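Local structure of glucosamine kinase (Streptacidiphilus jiangxiensis, 6HWJ) at residues His82-Leu87 with Ala107-Glu112; Glu101-Ala106 with Trp167-Leu172; Val261-Gly266 with Glu409-Val414; Gly350-Phe355 with Pro418-Val423. The protein catalyses the ATP-dependent, magnesium-requiring phosphorylation of D-glucosamine to D-glucosamine 6-phosphate and, to a lesser extent, also acts on glucose. All blocks are in the same frame, centred on the assembly; numbering follows the deposited sequence.

How the interactions relate
The four contacts fall into two pairs on opposite sides of the chain's centre. Interactions 1 and 2 have centres 11 Å apart; interaction 2 lies in, and interaction 1 against, the six-stranded antiparallel sheet that carries Lys-133, an inferred ATP-binding residue. Interactions 3 and 4, their centres 13 Å apart, lie among the C-terminal helices; between centres, interaction 1 is 48 Å from interaction 3 and interaction 2 is 41 Å from interaction 4. Both include part of the inferred specificity motif and touch through Glu-409 OE1 and Trp-420 NE1, 2.8 Å apart. Within each pair the segments alternate along the chain, and the first pair closes before the second opens, consistent with separate regions building the inferred ATP-binding and the glucosamine-binding parts.

Interaction 1: residues His82-Leu87 with Ala107-Glu112; sequences HLVAAL and APVTGE
The carbonyl oxygen of Ala-107 accepts a bond from its own loop and is approached by a methyl of Val-84 from helix 79-88. Its bond is short, 2.7 Å from Val-109 N to Ala-107 O, and closes an inverse gamma turn centred on Pro-108. No hydrogen bond joins the loop to the helix. Instead Val-84 CG1 comes to 3.1 Å from Ala-107 O, a close approach for a methyl group. With CG1 anti to the backbone N (chi1 174°), this branch rather than CG2 meets the turn. It also lies 4.1 Å from Val-109 N and 4.2 Å from Val-109 CG2, so a single methyl spans the carbonyl and the valine side chain two residues later. A looser contact lies next to it, where Pro-108 CB rests 4.2 Å from Ala-85 CA and the two CB atoms are 4.4 Å apart. The small methyl of Ala-85 lets the turn come this close to the helix backbone. Farther along the loop, Glu-112 OE1 accepts from the N-H groups of Gly-76 and Gly-78 and OE2 from that of Glu-81, tying the start of strand 112-115 to the beginning of the helix. Through Val-84, helix 79-88 packs on Val-132 of strand 130-134 and Val-184 of strand 179-186 as well as on the loop, with Trp-167 of strand 166-172 against both Val-84 and Val-109.

Interaction 2: residues Glu101-Ala106 with Trp167-Leu172; sequences EAFTGA and WGLLTL
Glu-101 and Leu-169 form the tight end of this contact, a hydrogen-bonded antiparallel pair. Glu-101 N reaches Leu-169 O at 2.9 Å with an almost straight N-H...O angle of 174°, and Leu-169 N returns a bond of 2.8 Å to Glu-101 O. That oxygen is crowded further by Gly-168 CA at 3.0 Å. Next along, Phe-103 N gives a 2.9 Å bond to Trp-167 O, but from above the carbonyl plane, 45° out of it. With its CG anti to the carbonyl carbon (chi1 -56°), Phe-103 turns its ring edge to the strand: Trp-167 C, Gly-168 N and Leu-169 CG all lie near the ring plane, and CE2 comes 3.9 Å from Leu-169 CG. The indole of Trp-167 is met on a face instead. Gly-105 O sits 3.8 Å above its centre and Ala-106 CA is offset toward the rim, while Ala-106 CB approaches Trp-167 O at 3.5 Å. The chain reaches the indole through a type II turn from Phe-103 to Ala-106. The other side is looser. Ala-102 is exposed, its CA 3.6 Å from Trp-167 O, and a diethylene glycol molecule, probably from the crystallisation liquor, lies near it; Thr-104 at the turn is exposed as well. The extended Glu-101 side chain touches Ala-153 of helix 148-157. Trp-167 and Gly-168 both face Val-184, a classic beta bulge in strand 166-172, beside the outermost strand 98-102 of the antiparallel sheet carrying the inferred ATP-binding residues Lys-133 and Ala-186.

Interaction 3: residues Val261-Gly266 with Glu409-Val414; sequences VASVPG and EYLYAV
Tyr-410 of helix 398-416 meets Val-264, in segment 261-266, through the first part of its side chain. Starting at the base, CB of Tyr-410 lies 3.8 Å from Val-264 CG2. CG follows at nearly the same separation from that methyl, placed there with CG anti to the carbonyl carbon (chi1 -71°). The closest approach comes one atom later, where Tyr-410 CD1 is 3.6 Å from Val-264 CG2 and also 4.1 Å from Val-264 CG1, so both methyls reach this ring carbon, CG2 the more closely. CD1 is the last atom along the side chain to meet Val-264; the tyrosine side chain also touches Leu-272 and Trp-275 of helix 266-284 and Pro-424 and Leu-428 of helix 422-431. One helical turn on, Val-414 takes up the contact: its CG1 lies 4.1 Å from Val-264 CG2 and 3.7 Å from Ser-263 O, while its CG2 rests 3.8 Å from Ser-263 OG. That hydroxyl sits between the backbone N and the carbonyl carbon of its residue (chi1 55°); it is hydrogen-bonded to Glu-259 O, and meets the apolar Val-414 by packing. No hydrogen bond links the two segments, and the contact is carried mainly by methyls and by the tyrosine, which Val-264 crosses obliquely. Residues 409-414 belong to the inferred substrate-specificity motif, whose sugar-binding Glu-409 takes no part in this contact. Helix 398-416 is thus flanked here by helix 243-263, with Leu-411 on Glu-256 and Ala-260, and by helices 266-284 and 422-431.

Interaction 4: residues Gly350-Phe355 with Pro418-Val423; sequences GRVVVF and PHWVYV
An aromatic cluster of Phe-355, His-419 and Tyr-422 joins helix 335-356 to the end of the inferred substrate-specificity motif, which includes His-419 and Trp-420. Its core is an offset stack: the rings of Phe-355 and Tyr-422 have centroids 3.8 Å apart and planes turned by only 12°. Tyr-422 CE1 lies over the centre of the Phe-355 ring, Phe-355 CD1 lies over that of Tyr-422, and Phe-355 CG comes within 3.3 Å of Tyr-422 CZ. On the phenylalanine side, CG anti to the backbone N (chi1 -175°) sets the ring against the tyrosine. Val-423 CG2 lies over the opposite face of the tyrosine ring, toward the rim, so that ring has neighbours on both faces. At its edge, Arg-351 O lies in the plane, 3.7 Å from Tyr-422 CE2. The imidazole of His-419 is nearly parallel to Phe-355 but slid aside, with CD2 3.8 Å from Phe-355 CZ. Val-352 CG2 lies 3.6 Å from both Trp-420 CH2 and Tyr-422 OH. The indole NE1 is hydrogen-bonded to OE1 of the glucosamine-binding Glu-409, which puts this packing one residue away from the sugar site. Arg-351 forms a salt bridge to Asp-347 within helix 335-356 and another to Asp-430 that ties it to helix 422-431, while Val-352 reaches Trp-195 of helix 194-207 and Trp-420 packs on Ala-413 of helix 398-416.

Interaction 1: residues His82-Leu87 with Ala107-Glu112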
loop_
_atom_site.group_PDB
_atom_site.type_symbol
_atom_site.label_atom_id
_atom_site.label_comp_id
_atom_site.label_asym_id
_atom_site.label_seq_id
_atom_site.Cartn_x
_atom_site.Cartn_y
_atom_site.Cartn_z
ATOM N N HIS A 82 2.871 -5.402 -25.341
ATOM C CA HIS A 82 1.651 -5.127 -26.092
ATOM C C HIS A 82 0.606 -4.410 -25.240
ATOM O O HIS A 82 -0.199 -3.633 -25.766
ATOM C CB HIS A 82 1.081 -6.424 -26.658
ATOM C CG HIS A 82 1.787 -6.885 -27.897
ATOM N ND1 HIS A 82 3.099 -7.321 -27.884
ATOM C CD2 HIS A 82 1.396 -6.911 -29.196
ATOM C CE1 HIS A 82 3.475 -7.620 -29.116
ATOM N NE2 HIS A 82 2.463 -7.372 -29.931
ATOM N N LEU A 83 0.593 -4.652 -23.935
ATOM C CA LEU A 83 -0.288 -3.863 -23.077
ATOM C C LEU A 83 0.133 -2.394 -23.089
ATOM O O LEU A 83 -0.711 -1.498 -23.207
ATOM C CB LEU A 83 -0.276 -4.415 -21.657
ATOM C CG LEU A 83 -1.110 -3.584 -20.656
ATOM C CD1 LEU A 83 -2.586 -3.725 -20.948
ATOM C CD2 LEU A 83 -0.815 -4.000 -19.231
ATOM N N VAL A 84 1.428 -2.135 -22.984
ATOM C CA VAL A 84 1.912 -0.760 -23.024
ATOM C C VAL A 84 1.569 -0.111 -24.362
ATOM O O VAL A 84 1.140 1.042 -24.411
ATOM C CB VAL A 84 3.417 -0.723 -22.747
ATOM C CG1 VAL A 84 3.957 0.683 -22.929
ATOM C CG2 VAL A 84 3.681 -1.230 -21.322
ATOM N N ALA A 85 1.697 -0.859 -25.460
ATOM C CA ALA A 85 1.372 -0.299 -26.769
ATOM C C ALA A 85 -0.107 0.048 -26.862
ATOM O O ALA A 85 -0.470 1.088 -27.421
ATOM C CB ALA A 85 1.779 -1.281 -27.881
ATOM N N ALA A 86 -0.979 -0.800 -26.302
ATOM C CA ALA A 86 -2.402 -0.497 -26.316
ATOM C C ALA A 86 -2.719 0.765 -25.522
ATOM O O ALA A 86 -3.716 1.436 -25.799
ATOM C CB ALA A 86 -3.213 -1.666 -25.752
ATOM N N LEU A 87 -1.888 1.110 -24.542
ATOM C CA LEU A 87 -2.086 2.364 -23.813
ATOM C C LEU A 87 -1.744 3.564 -24.682
ATOM O O LEU A 87 -2.547 4.490 -24.824
ATOM C CB LEU A 87 -1.229 2.375 -22.549
ATOM C CG LEU A 87 -1.589 1.335 -21.490
ATOM C CD1 LEU A 87 -0.582 1.402 -20.352
ATOM C CD2 LEU A 87 -2.980 1.556 -21.003
ATOM N N ALA A 107 4.215 5.578 -23.510
ATOM C CA ALA A 107 4.843 5.453 -24.820
ATOM C C ALA A 107 4.984 3.978 -25.154
ATOM O O ALA A 107 5.178 3.150 -24.253
ATOM C CB ALA A 107 6.225 6.126 -24.862
ATOM N N PRO A 108 4.891 3.617 -26.444
ATOM C CA PRO A 108 4.964 2.203 -26.843
ATOM C C PRO A 108 6.388 1.654 -26.781
ATOM O O PRO A 108 6.958 1.209 -27.786
ATOM C CB PRO A 108 4.408 2.240 -28.277
ATOM C CG PRO A 108 4.851 3.610 -28.803
ATOM C CD PRO A 108 4.757 4.534 -27.606
ATOM N N VAL A 109 6.974 1.666 -25.578
ATOM C CA VAL A 109 8.338 1.145 -25.421
ATOM C C VAL A 109 8.335 -0.376 -25.516
ATOM O O VAL A 109 7.304 -1.049 -25.332
ATOM C CB VAL A 109 8.965 1.616 -24.095
ATOM C CG1 VAL A 109 9.106 3.140 -24.086
ATOM C CG2 VAL A 109 8.148 1.131 -22.896
ATOM N N THR A 110 9.516 -0.929 -25.796
ATOM C CA THR A 110 9.663 -2.339 -26.135
ATOM C C THR A 110 10.806 -2.942 -25.339
ATOM O O THR A 110 11.669 -2.237 -24.827
ATOM C CB THR A 110 9.942 -2.539 -27.641
ATOM O OG1 THR A 110 11.072 -1.749 -28.015
ATOM C CG2 THR A 110 8.746 -2.110 -28.477
ATOM N N GLY A 111 10.813 -4.261 -25.264
ATOM C CA GLY A 111 11.827 -4.984 -24.514
ATOM C C GLY A 111 11.350 -5.289 -23.106
ATOM O O GLY A 111 10.948 -4.382 -22.375
ATOM N N GLU A 112 11.375 -6.550 -22.715
ATOM C CA GLU A 112 10.823 -6.963 -21.439
ATOM C C GLU A 112 11.882 -7.622 -20.577
ATOM O O GLU A 112 12.741 -8.356 -21.082
ATOM C CB GLU A 112 9.653 -7.945 -21.634
ATOM C CG GLU A 112 8.449 -7.333 -22.305
ATOM C CD GLU A 112 7.320 -8.324 -22.504
ATOM O OE1 GLU A 112 7.532 -9.538 -22.247
ATOM O OE2 GLU A 112 6.232 -7.897 -22.928
#

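Interaction 2: residues Glu101-Ala106 with Trp167-Leu172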
loop_
_atom_site.group_PDB
_atom_site.type_symbol
_atom_site.label_atom_id
_atom_site.label_comp_id
_atom_site.label_asym_id
_atom_site.label_seq_id
_atom_site.Cartn_x
_atom_site.Cartn_y
_atom_site.Cartn_z
ATOM N N GLU A 101 -7.203 2.950 -19.301
ATOM C CA GLU A 101 -6.981 4.376 -19.081
ATOM C C GLU A 101 -5.497 4.671 -19.278
ATOM O O GLU A 101 -4.647 4.124 -18.563
ATOM C CB GLU A 101 -7.442 4.803 -17.688
ATOM C CG GLU A 101 -7.346 6.307 -17.454
ATOM C CD GLU A 101 -8.099 6.767 -16.209
ATOM O OE1 GLU A 101 -8.504 5.909 -15.394
ATOM O OE2 GLU A 101 -8.288 7.992 -16.054
ATOM N N ALA A 102 -5.198 5.535 -20.234
ATOM C CA ALA A 102 -3.833 5.971 -20.507
ATOM C C ALA A 102 -3.607 7.361 -19.932
ATOM O O ALA A 102 -4.520 8.184 -19.891
ATOM C CB ALA A 102 -3.561 5.973 -22.011
ATOM N N PHE A 103 -2.383 7.615 -19.486
ATOM C CA PHE A 103 -2.005 8.914 -18.959
ATOM C C PHE A 103 -0.856 9.491 -19.780
ATOM O O PHE A 103 -0.153 8.772 -20.493
ATOM C CB PHE A 103 -1.598 8.820 -17.476
ATOM C CG PHE A 103 -2.666 8.212 -16.608
ATOM C CD1 PHE A 103 -3.662 9.006 -16.062
ATOM C CD2 PHE A 103 -2.685 6.855 -16.372
ATOM C CE1 PHE A 103 -4.657 8.443 -15.271
ATOM C CE2 PHE A 103 -3.684 6.288 -15.582
ATOM C CZ PHE A 103 -4.662 7.090 -15.029
ATOM N N THR A 104 -0.682 10.808 -19.670
ATOM C CA THR A 104 0.383 11.491 -20.396
ATOM C C THR A 104 1.732 10.918 -19.993
ATOM O O THR A 104 2.018 10.737 -18.806
ATOM C CB THR A 104 0.329 12.986 -20.111
ATOM O OG1 THR A 104 -0.896 13.520 -20.632
ATOM C CG2 THR A 104 1.507 13.701 -20.759
ATOM N N GLY A 105 2.556 10.608 -20.989
ATOM C CA GLY A 105 3.830 9.962 -20.758
ATOM C C GLY A 105 3.880 8.503 -21.170
ATOM O O GLY A 105 4.977 7.972 -21.394
ATOM N N ALA A 106 2.731 7.829 -21.257
ATOM C CA ALA A 106 2.725 6.492 -21.826
ATOM C C ALA A 106 3.346 6.536 -23.222
ATOM O O ALA A 106 3.067 7.437 -24.013
ATOM C CB ALA A 106 1.301 5.939 -21.883
ATOM N N TRP A 167 1.489 5.498 -16.267
ATOM C CA TRP A 167 1.334 5.373 -17.703
ATOM C C TRP A 167 -0.044 4.872 -18.095
ATOM O O TRP A 167 -0.627 5.356 -19.066
ATOM C CB TRP A 167 2.373 4.395 -18.268
ATOM C CG TRP A 167 3.784 4.903 -18.304
ATOM C CD1 TRP A 167 4.376 5.760 -17.423
ATOM C CD2 TRP A 167 4.784 4.559 -19.272
ATOM N NE1 TRP A 167 5.681 5.973 -17.781
ATOM C CE2 TRP A 167 5.962 5.251 -18.914
ATOM C CE3 TRP A 167 4.797 3.736 -20.404
ATOM C CZ2 TRP A 167 7.138 5.140 -19.639
ATOM C CZ3 TRP A 167 5.965 3.636 -21.144
ATOM C CH2 TRP A 167 7.122 4.335 -20.761
ATOM N N GLY A 168 -0.574 3.889 -17.362
ATOM C CA GLY A 168 -1.897 3.398 -17.671
ATOM C C GLY A 168 -2.398 2.438 -16.620
ATOM O O GLY A 168 -1.636 1.915 -15.796
ATOM N N LEU A 169 -3.702 2.205 -16.688
ATOM C CA LEU A 169 -4.396 1.258 -15.844
ATOM C C LEU A 169 -5.350 0.435 -16.693
ATOM O O LEU A 169 -6.052 0.980 -17.552
ATOM C CB LEU A 169 -5.193 1.991 -14.761
ATOM C CG LEU A 169 -4.367 2.842 -13.804
ATOM C CD1 LEU A 169 -5.274 3.756 -13.005
ATOM C CD2 LEU A 169 -3.548 1.933 -12.909
ATOM N N LEU A 170 -5.380 -0.869 -16.443
ATOM C CA LEU A 170 -6.356 -1.767 -17.052
ATOM C C LEU A 170 -7.270 -2.289 -15.957
ATOM O O LEU A 170 -6.797 -2.915 -14.998
ATOM C CB LEU A 170 -5.681 -2.930 -17.767
ATOM C CG LEU A 170 -6.628 -4.011 -18.295
ATOM C CD1 LEU A 170 -7.593 -3.404 -19.323
ATOM C CD2 LEU A 170 -5.875 -5.186 -18.894
ATOM N N THR A 171 -8.570 -2.021 -16.095
ATOM C CA THR A 171 -9.549 -2.468 -15.116
ATOM C C THR A 171 -10.706 -3.177 -15.805
ATOM O O THR A 171 -10.957 -3.002 -17.003
ATOM C CB THR A 171 -10.096 -1.292 -14.282
ATOM O OG1 THR A 171 -10.721 -0.346 -15.160
ATOM C CG2 THR A 171 -8.969 -0.621 -13.510
ATOM N N LEU A 172 -11.399 -3.989 -15.020
ATOM C CA LEU A 172 -12.586 -4.695 -15.441
ATOM C C LEU A 172 -13.781 -3.935 -14.884
ATOM O O LEU A 172 -13.847 -3.688 -13.679
ATOM C CB LEU A 172 -12.557 -6.133 -14.928
ATOM C CG LEU A 172 -13.630 -7.119 -15.409
ATOM C CD1 LEU A 172 -13.400 -7.563 -16.833
ATOM C CD2 LEU A 172 -13.637 -8.317 -14.464
#

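Interaction 3: residues Val261-Gly266 with Glu409-Val414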
loop_
_atom_site.group_PDB
_atom_site.type_symbol
_atom_site.label_atom_id
_atom_site.label_comp_id
_atom_site.label_asym_id
_atom_site.label_seq_id
_atom_site.Cartn_x
_atom_site.Cartn_y
_atom_site.Cartn_z
ATOM N N VAL A 261 -1.647 -7.631 25.189
ATOM C CA VAL A 261 -1.454 -7.791 26.628
ATOM C C VAL A 261 -1.271 -9.256 26.994
ATOM O O VAL A 261 -0.520 -9.582 27.926
ATOM C CB VAL A 261 -2.637 -7.170 27.401
ATOM C CG1 VAL A 261 -2.614 -7.600 28.840
ATOM C CG2 VAL A 261 -2.602 -5.660 27.312
ATOM N N ALA A 262 -1.950 -10.159 26.281
ATOM C CA ALA A 262 -1.898 -11.582 26.602
ATOM C C ALA A 262 -0.692 -12.291 25.989
ATOM O O ALA A 262 -0.425 -13.441 26.348
ATOM C CB ALA A 262 -3.180 -12.276 26.127
ATOM N N SER A 263 0.040 -11.639 25.086
ATOM C CA SER A 263 1.100 -12.304 24.346
ATOM C C SER A 263 2.483 -11.686 24.512
ATOM O O SER A 263 3.473 -12.372 24.245
ATOM C CB SER A 263 0.758 -12.334 22.852
ATOM O OG SER A 263 0.501 -11.037 22.377
ATOM N N VAL A 264 2.587 -10.434 24.942
ATOM C CA VAL A 264 3.888 -9.769 25.033
ATOM C C VAL A 264 4.582 -10.230 26.312
ATOM O O VAL A 264 4.060 -10.013 27.412
ATOM C CB VAL A 264 3.742 -8.237 25.007
ATOM C CG1 VAL A 264 5.082 -7.573 25.290
ATOM C CG2 VAL A 264 3.191 -7.779 23.662
ATOM N N PRO A 265 5.762 -10.833 26.229
ATOM C CA PRO A 265 6.411 -11.354 27.432
ATOM C C PRO A 265 7.331 -10.329 28.084
ATOM O O PRO A 265 7.576 -9.249 27.559
ATOM C CB PRO A 265 7.214 -12.543 26.886
ATOM C CG PRO A 265 7.640 -12.061 25.518
ATOM C CD PRO A 265 6.508 -11.191 25.005
ATOM N N GLY A 266 7.829 -10.699 29.264
ATOM C CA GLY A 266 8.910 -9.952 29.873
ATOM C C GLY A 266 8.528 -8.560 30.349
ATOM O O GLY A 266 7.350 -8.224 30.554
ATOM N N GLU A 409 2.435 -3.005 16.507
ATOM C CA GLU A 409 3.843 -3.373 16.457
ATOM C C GLU A 409 4.144 -4.496 17.435
ATOM O O GLU A 409 4.956 -5.382 17.129
ATOM C CB GLU A 409 4.730 -2.153 16.746
ATOM C CG GLU A 409 4.517 -1.017 15.781
ATOM C CD GLU A 409 4.958 -1.350 14.359
ATOM O OE1 GLU A 409 5.735 -2.299 14.159
ATOM O OE2 GLU A 409 4.529 -0.649 13.426
ATOM N N TYR A 410 3.481 -4.491 18.603
ATOM C CA TYR A 410 3.598 -5.619 19.519
ATOM C C TYR A 410 3.148 -6.918 18.859
ATOM O O TYR A 410 3.783 -7.975 19.028
ATOM C CB TYR A 410 2.755 -5.404 20.780
ATOM C CG TYR A 410 3.243 -4.369 21.756
ATOM C CD1 TYR A 410 4.358 -4.598 22.540
ATOM C CD2 TYR A 410 2.534 -3.189 21.949
ATOM C CE1 TYR A 410 4.778 -3.660 23.472
ATOM C CE2 TYR A 410 2.936 -2.255 22.880
ATOM C CZ TYR A 410 4.049 -2.494 23.644
ATOM O OH TYR A 410 4.443 -1.555 24.568
ATOM N N LEU A 411 2.032 -6.867 18.127
ATOM C CA LEU A 411 1.502 -8.067 17.508
ATOM C C LEU A 411 2.426 -8.541 16.395
ATOM O O LEU A 411 2.673 -9.746 16.262
ATOM C CB LEU A 411 0.078 -7.815 16.986
ATOM C CG LEU A 411 -0.978 -7.503 18.050
ATOM C CD1 LEU A 411 -2.368 -7.326 17.414
ATOM C CD2 LEU A 411 -1.052 -8.594 19.116
ATOM N N TYR A 412 2.949 -7.613 15.589
ATOM C CA TYR A 412 3.958 -7.995 14.605
ATOM C C TYR A 412 5.130 -8.704 15.284
ATOM O O TYR A 412 5.569 -9.773 14.848
ATOM C CB TYR A 412 4.444 -6.775 13.841
ATOM C CG TYR A 412 5.624 -7.092 12.955
ATOM C CD1 TYR A 412 5.439 -7.669 11.703
ATOM C CD2 TYR A 412 6.922 -6.845 13.381
ATOM C CE1 TYR A 412 6.525 -7.974 10.891
ATOM C CE2 TYR A 412 8.000 -7.157 12.586
ATOM C CZ TYR A 412 7.794 -7.722 11.341
ATOM O OH TYR A 412 8.867 -8.027 10.550
ATOM N N ALA A 413 5.617 -8.136 16.386
ATOM C CA ALA A 413 6.769 -8.698 17.070
ATOM C C ALA A 413 6.501 -10.126 17.519
ATOM O O ALA A 413 7.281 -11.038 17.216
ATOM C CB ALA A 413 7.147 -7.813 18.267
ATOM N N VAL A 414 5.409 -10.344 18.259
ATOM C CA VAL A 414 5.187 -11.658 18.847
ATOM C C VAL A 414 4.911 -12.692 17.757
ATOM O O VAL A 414 5.198 -13.872 17.935
ATOM C CB VAL A 414 4.049 -11.624 19.884
ATOM C CG1 VAL A 414 4.425 -10.695 21.045
ATOM C CG2 VAL A 414 2.723 -11.193 19.242
#

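Interaction 4: residues Gly350-Phe355 with Pro418-Val423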
loop_
_atom_site.group_PDB
_atom_site.type_symbol
_atom_site.label_atom_id
_atom_site.label_comp_id
_atom_site.label_asym_id
_atom_site.label_seq_id
_atom_site.Cartn_x
_atom_site.Cartn_y
_atom_site.Cartn_z
ATOM N N GLY A 350 13.663 6.294 14.282
ATOM C CA GLY A 350 14.554 6.735 15.326
ATOM C C GLY A 350 14.888 5.629 16.300
ATOM O O GLY A 350 16.038 5.494 16.723
ATOM N N ARG A 351 13.887 4.818 16.677
ATOM C CA ARG A 351 14.155 3.734 17.608
ATOM C C ARG A 351 15.134 2.739 17.000
ATOM O O ARG A 351 16.020 2.227 17.692
ATOM C CB ARG A 351 12.854 3.018 18.003
ATOM C CG ARG A 351 11.776 3.935 18.556
ATOM C CD ARG A 351 12.213 4.722 19.752
ATOM N NE ARG A 351 11.203 5.727 20.110
ATOM C CZ ARG A 351 11.343 6.613 21.089
ATOM N NH1 ARG A 351 12.451 6.625 21.833
ATOM N NH2 ARG A 351 10.386 7.488 21.317
ATOM N N VAL A 352 14.958 2.427 15.712
ATOM C CA VAL A 352 15.813 1.443 15.048
ATOM C C VAL A 352 17.256 1.953 14.962
ATOM O O VAL A 352 18.209 1.192 15.173
ATOM C CB VAL A 352 15.239 1.128 13.654
ATOM C CG1 VAL A 352 16.280 0.385 12.792
ATOM C CG2 VAL A 352 13.945 0.310 13.790
ATOM N N VAL A 353 17.440 3.244 14.651
ATOM C CA VAL A 353 18.792 3.801 14.578
ATOM C C VAL A 353 19.491 3.626 15.913
ATOM O O VAL A 353 20.646 3.194 15.977
ATOM C CB VAL A 353 18.754 5.287 14.160
ATOM C CG1 VAL A 353 20.124 5.951 14.356
ATOM C CG2 VAL A 353 18.318 5.426 12.718
ATOM N N VAL A 354 18.789 3.935 17.009
ATOM C CA VAL A 354 19.406 3.850 18.326
ATOM C C VAL A 354 19.727 2.407 18.672
ATOM O O VAL A 354 20.778 2.110 19.250
ATOM C CB VAL A 354 18.490 4.504 19.375
ATOM C CG1 VAL A 354 18.968 4.158 20.773
ATOM C CG2 VAL A 354 18.440 6.026 19.153
ATOM N N PHE A 355 18.826 1.496 18.347
ATOM C CA PHE A 355 18.985 0.093 18.705
ATOM C C PHE A 355 20.106 -0.581 17.913
ATOM O O PHE A 355 20.833 -1.428 18.453
ATOM C CB PHE A 355 17.643 -0.616 18.455
ATOM C CG PHE A 355 17.610 -2.063 18.893
ATOM C CD1 PHE A 355 17.255 -2.401 20.178
ATOM C CD2 PHE A 355 17.848 -3.081 17.982
ATOM C CE1 PHE A 355 17.189 -3.730 20.584
ATOM C CE2 PHE A 355 17.779 -4.414 18.378
ATOM C CZ PHE A 355 17.447 -4.734 19.665
ATOM N N PRO A 418 10.330 -11.494 17.634
ATOM C CA PRO A 418 10.032 -11.222 19.048
ATOM C C PRO A 418 10.729 -10.006 19.640
ATOM O O PRO A 418 10.134 -9.331 20.489
ATOM C CB PRO A 418 10.482 -12.517 19.743
ATOM C CG PRO A 418 10.258 -13.582 18.692
ATOM C CD PRO A 418 10.633 -12.918 17.392
ATOM N N HIS A 419 11.975 -9.713 19.250
ATOM C CA HIS A 419 12.697 -8.640 19.922
ATOM C C HIS A 419 12.170 -7.265 19.539
ATOM O O HIS A 419 12.471 -6.291 20.231
ATOM C CB HIS A 419 14.191 -8.730 19.633
ATOM C CG HIS A 419 14.595 -8.140 18.330
ATOM N ND1 HIS A 419 14.776 -8.896 17.195
ATOM C CD2 HIS A 419 14.847 -6.860 17.977
ATOM C CE1 HIS A 419 15.123 -8.109 16.199
ATOM N NE2 HIS A 419 15.169 -6.869 16.646
ATOM N N TRP A 420 11.366 -7.173 18.487
ATOM C CA TRP A 420 10.833 -5.903 18.006
ATOM C C TRP A 420 9.951 -5.210 19.030
ATOM O O TRP A 420 9.616 -4.045 18.820
ATOM C CB TRP A 420 10.073 -6.172 16.693
ATOM C CG TRP A 420 9.529 -4.988 16.009
ATOM C CD1 TRP A 420 8.215 -4.590 15.976
ATOM C CD2 TRP A 420 10.261 -4.022 15.224
ATOM N NE1 TRP A 420 8.095 -3.418 15.238
ATOM C CE2 TRP A 420 9.330 -3.065 14.759
ATOM C CE3 TRP A 420 11.611 -3.887 14.865
ATOM C CZ2 TRP A 420 9.704 -1.981 13.957
ATOM C CZ3 TRP A 420 11.987 -2.794 14.078
ATOM C CH2 TRP A 420 11.030 -1.858 13.635
ATOM N N VAL A 421 9.574 -5.881 20.126
ATOM C CA VAL A 421 8.775 -5.245 21.150
ATOM C C VAL A 421 9.414 -3.969 21.687
ATOM O O VAL A 421 8.711 -3.149 22.288
ATOM C CB VAL A 421 8.479 -6.207 22.335
ATOM C CG1 VAL A 421 7.633 -7.392 21.872
ATOM C CG2 VAL A 421 9.778 -6.692 22.990
ATOM N N TYR A 422 10.736 -3.777 21.501
ATOM C CA TYR A 422 11.365 -2.576 22.040
ATOM C C TYR A 422 10.850 -1.312 21.352
ATOM O O TYR A 422 10.837 -0.243 21.966
ATOM C CB TYR A 422 12.896 -2.618 21.922
ATOM C CG TYR A 422 13.423 -2.352 20.543
ATOM C CD1 TYR A 422 13.566 -3.383 19.614
ATOM C CD2 TYR A 422 13.798 -1.062 20.157
ATOM C CE1 TYR A 422 14.060 -3.136 18.346
ATOM C CE2 TYR A 422 14.285 -0.805 18.913
ATOM C CZ TYR A 422 14.428 -1.841 18.003
ATOM O OH TYR A 422 14.919 -1.569 16.748
ATOM N N VAL A 423 10.425 -1.421 20.097
ATOM C CA VAL A 423 9.991 -0.263 19.317
ATOM C C VAL A 423 8.732 0.326 19.949
ATOM O O VAL A 423 8.752 1.502 20.350
ATOM C CB VAL A 423 9.797 -0.640 17.840
ATOM C CG1 VAL A 423 9.239 0.530 17.029
ATOM C CG2 VAL A 423 11.134 -1.071 17.235
#